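Local coordinates for protein Tox3 (PDB 6WES) that acts as a necrotrophic effector of the fungus Parastagonospora nodorum, probably secreted and recognised in wheat through the product of the Snn3 susceptibility gene, at residues R25-R30 with Y96-P101; P62-P67 with A71-T76. All blocks are in the same frame, centred on the assembly; numbering follows the deposited sequence.

Interaction 1 of 2, residues R25-R30 with Y96-P101; sequences RDVKVR and YQLRQP
Leu98 reaches across the interior of this beta-barrel protein and sets its methyl CD2 against both Arg25 and Val27. Strands 25-30 and 96-101 come from different parts of the antiparallel barrel wall and cross face to face at 45°, meeting through side chains without hydrogen bonds. With CG anti to the backbone N (chi1 175°), Leu98 projects CD2 to 3.6 Å from Arg25 CB and equally 3.6 Å from Val27 CG2. The Val27 and Leu98 side chains run past one another in opposite senses, a fit suited to compact branched residues in a buried core. Arg25 contributes only its aliphatic base: the chain bends at chi2 and chi3, carrying the guanidinium off to hydrogen-bond His79 and form a cation-pi contact with Phe81. Gln100 likewise offers methylene CG, 4.2 Å from Val27 CB, while its buried NE2 donates to Gln123 O and to Pro101 O, the latter at 3.0 Å. That second bond is nearly straight (169° at the hydrogen). On the face of strand 96-101 turned from Val27, two nitrogens of Arg99, NE and NH2, converge on Gln97 OE1, each at 2.9 Å; NE lies on a lone pair in the carbonyl plane, NH2 tilted from it.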
loop_
_atom_site.group_PDB
_atom_site.type_symbol
_atom_site.label_atom_id
_atom_site.label_comp_id
_atom_site.label_asym_id
_atom_site.label_seq_id
_atom_site.Cartn_x
_atom_site.Cartn_y
_atom_site.Cartn_z
ATOM N N ARG A 25 5.774 1.052 -10.595
ATOM C CA ARG A 25 5.988 0.272 -9.383
ATOM C C ARG A 25 4.797 -0.636 -9.139
ATOM O O ARG A 25 3.650 -0.220 -9.326
ATOM C CB ARG A 25 6.095 1.182 -8.152
ATOM C CG ARG A 25 7.233 2.200 -8.204
ATOM C CD ARG A 25 8.506 1.597 -7.649
ATOM N NE ARG A 25 9.194 0.777 -8.631
ATOM C CZ ARG A 25 10.180 -0.059 -8.312
ATOM N NH1 ARG A 25 10.781 -0.784 -9.245
ATOM N NH2 ARG A 25 10.569 -0.162 -7.052
ATOM N N ASP A 26 5.071 -1.852 -8.665
ATOM C CA ASP A 26 4.059 -2.781 -8.173
ATOM C C ASP A 26 4.176 -2.837 -6.654
ATOM O O ASP A 26 5.278 -2.977 -6.126
ATOM C CB ASP A 26 4.298 -4.196 -8.718
ATOM C CG ASP A 26 3.826 -4.377 -10.141
ATOM O OD1 ASP A 26 3.526 -3.370 -10.801
ATOM O OD2 ASP A 26 3.786 -5.533 -10.631
ATOM N N VAL A 27 3.044 -2.749 -5.964
ATOM C CA VAL A 27 2.983 -2.836 -4.508
ATOM C C VAL A 27 1.966 -3.913 -4.170
ATOM O O VAL A 27 0.836 -3.873 -4.674
ATOM C CB VAL A 27 2.567 -1.490 -3.886
ATOM C CG1 VAL A 27 2.510 -1.598 -2.368
ATOM C CG2 VAL A 27 3.546 -0.397 -4.286
ATOM N N LYS A 28 2.356 -4.882 -3.355
ATOM C CA LYS A 28 1.445 -5.954 -2.968
ATOM C C LYS A 28 1.415 -6.078 -1.454
ATOM O O LYS A 28 2.450 -5.955 -0.784
ATOM C CB LYS A 28 1.873 -7.300 -3.572
ATOM C CG LYS A 28 1.833 -7.349 -5.087
ATOM C CD LYS A 28 2.312 -8.691 -5.575
ATOM C CE LYS A 28 2.439 -8.726 -7.096
ATOM N NZ LYS A 28 2.884 -10.080 -7.565
ATOM N N VAL A 29 0.220 -6.311 -0.916
ATOM C CA VAL A 29 0.041 -6.476 0.520
ATOM C C VAL A 29 -0.809 -7.706 0.787
ATOM O O VAL A 29 -1.524 -8.204 -0.087
ATOM C CB VAL A 29 -0.601 -5.240 1.172
ATOM C CG1 VAL A 29 0.282 -3.999 0.960
ATOM C CG2 VAL A 29 -2.019 -5.000 0.620
ATOM N N ARG A 30 -0.742 -8.184 2.032
ATOM C CA ARG A 30 -1.590 -9.255 2.526
ATOM C C ARG A 30 -2.297 -8.720 3.761
ATOM O O ARG A 30 -1.707 -7.947 4.531
ATOM C CB ARG A 30 -0.717 -10.458 2.905
ATOM C CG ARG A 30 -1.463 -11.589 3.600
ATOM C CD ARG A 30 -0.578 -12.794 3.709
ATOM N NE ARG A 30 -1.138 -13.733 4.668
ATOM C CZ ARG A 30 -1.010 -15.053 4.594
ATOM N NH1 ARG A 30 -0.350 -15.617 3.587
ATOM N NH2 ARG A 30 -1.567 -15.806 5.525
ATOM N N TYR A 96 12.809 8.479 -3.914
ATOM C CA TYR A 96 11.386 8.449 -4.222
ATOM C C TYR A 96 10.646 7.753 -3.104
ATOM O O TYR A 96 11.151 6.791 -2.519
ATOM C CB TYR A 96 11.120 7.657 -5.498
ATOM C CG TYR A 96 11.725 8.350 -6.665
ATOM C CD1 TYR A 96 11.015 9.310 -7.369
ATOM C CD2 TYR A 96 13.028 8.054 -7.051
ATOM C CE1 TYR A 96 11.601 9.981 -8.436
ATOM C CE2 TYR A 96 13.614 8.711 -8.082
ATOM C CZ TYR A 96 12.893 9.674 -8.767
ATOM O OH TYR A 96 13.503 10.340 -9.804
ATOM N N GLN A 97 9.452 8.236 -2.814
ATOM C CA GLN A 97 8.566 7.568 -1.874
ATOM C C GLN A 97 7.184 7.437 -2.496
ATOM O O GLN A 97 6.569 8.447 -2.882
ATOM C CB GLN A 97 8.476 8.371 -0.591
ATOM C CG GLN A 97 7.626 7.676 0.461
ATOM C CD GLN A 97 7.775 8.355 1.792
ATOM O OE1 GLN A 97 6.963 9.211 2.155
ATOM N NE2 GLN A 97 8.821 7.985 2.528
ATOM N N LEU A 98 6.710 6.203 -2.594
ATOM C CA LEU A 98 5.394 5.886 -3.131
ATOM C C LEU A 98 4.468 5.583 -1.964
ATOM O O LEU A 98 4.831 4.820 -1.055
ATOM C CB LEU A 98 5.504 4.660 -4.028
ATOM C CG LEU A 98 4.202 4.094 -4.590
ATOM C CD1 LEU A 98 3.454 5.166 -5.417
ATOM C CD2 LEU A 98 4.542 2.898 -5.436
ATOM N N ARG A 99 3.321 6.242 -1.946
ATOM C CA ARG A 99 2.339 6.091 -0.875
ATOM C C ARG A 99 1.083 5.493 -1.504
ATOM O O ARG A 99 0.366 6.165 -2.261
ATOM C CB ARG A 99 2.068 7.443 -0.227
ATOM C CG ARG A 99 3.332 8.074 0.340
ATOM C CD ARG A 99 3.093 9.436 0.966
ATOM N NE ARG A 99 4.371 10.067 1.267
ATOM C CZ ARG A 99 4.544 11.378 1.430
ATOM N NH1 ARG A 99 3.495 12.201 1.360
ATOM N NH2 ARG A 99 5.748 11.848 1.689
ATOM N N GLN A 100 0.823 4.229 -1.218
ATOM C CA GLN A 100 -0.208 3.458 -1.914
ATOM C C GLN A 100 -1.297 3.016 -0.943
ATOM O O GLN A 100 -1.046 2.141 -0.090
ATOM C CB GLN A 100 0.460 2.255 -2.573
ATOM C CG GLN A 100 -0.491 1.259 -3.247
ATOM C CD GLN A 100 -1.254 1.890 -4.385
ATOM O OE1 GLN A 100 -0.687 2.154 -5.447
ATOM N NE2 GLN A 100 -2.548 2.147 -4.178
ATOM N N PRO A 101 -2.501 3.576 -1.002
ATOM C CA PRO A 101 -3.581 3.128 -0.112
ATOM C C PRO A 101 -4.149 1.788 -0.541
ATOM O O PRO A 101 -4.145 1.434 -1.726
ATOM C CB PRO A 101 -4.657 4.212 -0.257
ATOM C CG PRO A 101 -4.018 5.346 -0.987
ATOM C CD PRO A 101 -2.878 4.763 -1.793
#

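Interaction 2 of 2, residues P62-P67 with A71-T76; sequences PIVTVP and ASTTIT
Thr73 OG1 lies 3.4 Å from Val64 CG1, the shortest approach between two strands whose arrangement is consistent with a beta-arch in this barrel protein. Strands 63-66 and 72-76 follow each other through a short connection and run antiparallel at 158°, yet they meet through side chains, with no hydrogen bond between them. Their backbones pair instead with neighbouring strands: Val64 and Val66 with Val47 and Leu45, Thr73 with Leu104. Thr73 has two unlike branches, which suits its place between two valines. Its OG1, anti to the backbone N (chi1 -171°), meets a methyl of Val64, the two side chains passing in opposite directions. Its CG2 meets Val66 CG2 at 3.8 Å, and these two side chains cross at a slant. Val66 CG1 adds a looser touch on Ser72 O. Toward the other end the contact is wholly apolar: the long arm of Ile75 extends far enough to touch both Val64 and Pro62 while also packing on Trp49. The rigid proline ring suits the start of strand 63-66, where the chain enters from a loop. Ile75 CD1 sits 4.3 Å from Val64 CG2 and 4.2 Å from Pro62 CA.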
loop_
_atom_site.group_PDB
_atom_site.type_symbol
_atom_site.label_atom_id
_atom_site.label_comp_id
_atom_site.label_asym_id
_atom_site.label_seq_id
_atom_site.Cartn_x
_atom_site.Cartn_y
_atom_site.Cartn_z
ATOM N N PRO A 62 0.134 -0.983 11.069
ATOM C CA PRO A 62 -0.618 -1.974 10.266
ATOM C C PRO A 62 -1.390 -3.000 11.073
ATOM O O PRO A 62 -1.976 -3.916 10.467
ATOM C CB PRO A 62 0.496 -2.689 9.510
ATOM C CG PRO A 62 1.684 -2.643 10.476
ATOM C CD PRO A 62 1.586 -1.251 11.042
ATOM N N ILE A 63 -1.423 -2.876 12.390
ATOM C CA ILE A 63 -2.207 -3.755 13.245
ATOM C C ILE A 63 -3.399 -2.934 13.678
ATOM O O ILE A 63 -3.274 -1.999 14.480
ATOM C CB ILE A 63 -1.385 -4.220 14.453
ATOM C CG1 ILE A 63 0.022 -4.714 14.008
ATOM C CG2 ILE A 63 -2.191 -5.234 15.273
ATOM C CD1 ILE A 63 0.003 -5.762 12.900
ATOM N N VAL A 64 -4.554 -3.233 13.101
ATOM C CA VAL A 64 -5.704 -2.339 13.163
ATOM C C VAL A 64 -6.894 -3.084 13.744
ATOM O O VAL A 64 -7.128 -4.249 13.416
ATOM C CB VAL A 64 -6.031 -1.786 11.760
ATOM C CG1 VAL A 64 -7.329 -0.952 11.775
ATOM C CG2 VAL A 64 -4.832 -1.009 11.235
ATOM N N THR A 65 -7.649 -2.420 14.600
ATOM C CA THR A 65 -8.908 -2.931 15.119
ATOM C C THR A 65 -10.046 -2.305 14.321
ATOM O O THR A 65 -10.099 -1.079 14.150
ATOM C CB THR A 65 -8.997 -2.531 16.585
ATOM O OG1 THR A 65 -7.908 -3.139 17.289
ATOM C CG2 THR A 65 -10.286 -2.980 17.160
ATOM N N VAL A 66 -10.917 -3.140 13.775
ATOM C CA VAL A 66 -12.067 -2.690 13.000
ATOM C C VAL A 66 -13.280 -2.709 13.922
ATOM O O VAL A 66 -13.665 -3.797 14.410
ATOM C CB VAL A 66 -12.297 -3.595 11.784
ATOM C CG1 VAL A 66 -13.469 -3.117 10.984
ATOM C CG2 VAL A 66 -11.036 -3.654 10.896
ATOM N N PRO A 67 -13.896 -1.566 14.208
ATOM C CA PRO A 67 -15.045 -1.554 15.109
ATOM C C PRO A 67 -16.173 -2.426 14.583
ATOM O O PRO A 67 -16.326 -2.661 13.376
ATOM C CB PRO A 67 -15.465 -0.077 15.154
ATOM C CG PRO A 67 -14.238 0.658 14.787
ATOM C CD PRO A 67 -13.478 -0.205 13.815
ATOM N N ALA A 71 -17.599 -1.042 8.286
ATOM C CA ALA A 71 -17.682 -1.886 7.105
ATOM C C ALA A 71 -16.405 -1.867 6.283
ATOM O O ALA A 71 -16.381 -2.421 5.185
ATOM C CB ALA A 71 -18.887 -1.476 6.254
ATOM N N SER A 72 -15.350 -1.227 6.771
ATOM C CA SER A 72 -14.143 -1.098 5.977
ATOM C C SER A 72 -12.990 -0.704 6.886
ATOM O O SER A 72 -13.191 -0.211 7.997
ATOM C CB SER A 72 -14.321 0.015 4.944
ATOM O OG SER A 72 -14.446 1.267 5.600
ATOM N N THR A 73 -11.769 -0.880 6.378
ATOM C CA THR A 73 -10.594 -0.286 7.012
ATOM C C THR A 73 -9.569 -0.025 5.922
ATOM O O THR A 73 -9.483 -0.772 4.944
ATOM C CB THR A 73 -10.063 -1.166 8.159
ATOM O OG1 THR A 73 -9.056 -0.446 8.880
ATOM C CG2 THR A 73 -9.472 -2.460 7.648
ATOM N N THR A 74 -8.807 1.053 6.077
ATOM C CA THR A 74 -7.886 1.508 5.040
ATOM C C THR A 74 -6.509 1.735 5.643
ATOM O O THR A 74 -6.386 2.070 6.821
ATOM C CB THR A 74 -8.350 2.838 4.385
ATOM O OG1 THR A 74 -9.652 2.692 3.775
ATOM C CG2 THR A 74 -7.396 3.280 3.298
ATOM N N ILE A 75 -5.477 1.491 4.843
ATOM C CA ILE A 75 -4.093 1.673 5.276
ATOM C C ILE A 75 -3.306 2.260 4.113
ATOM O O ILE A 75 -3.713 2.154 2.963
ATOM C CB ILE A 75 -3.511 0.315 5.739
ATOM C CG1 ILE A 75 -2.308 0.499 6.677
ATOM C CG2 ILE A 75 -3.157 -0.571 4.572
ATOM C CD1 ILE A 75 -2.705 1.014 8.084
ATOM N N THR A 76 -2.171 2.889 4.410
ATOM C CA THR A 76 -1.270 3.367 3.364
ATOM C C THR A 76 0.023 2.565 3.425
ATOM O O THR A 76 0.672 2.509 4.480
ATOM C CB THR A 76 -0.995 4.864 3.542
ATOM O OG1 THR A 76 -2.235 5.585 3.431
ATOM C CG2 THR A 76 0.011 5.367 2.495
#

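Overall arrangement
Both interactions are side-chain packing between strand faces of one antiparallel barrel, in the C-terminal part of a longer protein, probably the mature effector left after pro-domain removal. Interaction 1 lies about 4 Å from the centre of the chain and joins parts of the wall distant in sequence; interaction 2, about 13 Å out, joins consecutive strands. Their centres are about 17 Å apart. They meet where strands 92-105 and 72-85, neighbours in the sheet, run side by side: Pro101 CB packs 3.9 Å from Ile75 O, and Thr76 CG2 lies 4.0 Å from both Gln100 N and Arg99 CB. The 62-67 and 71-76 segments both fall between the two strands of interaction 1 in sequence.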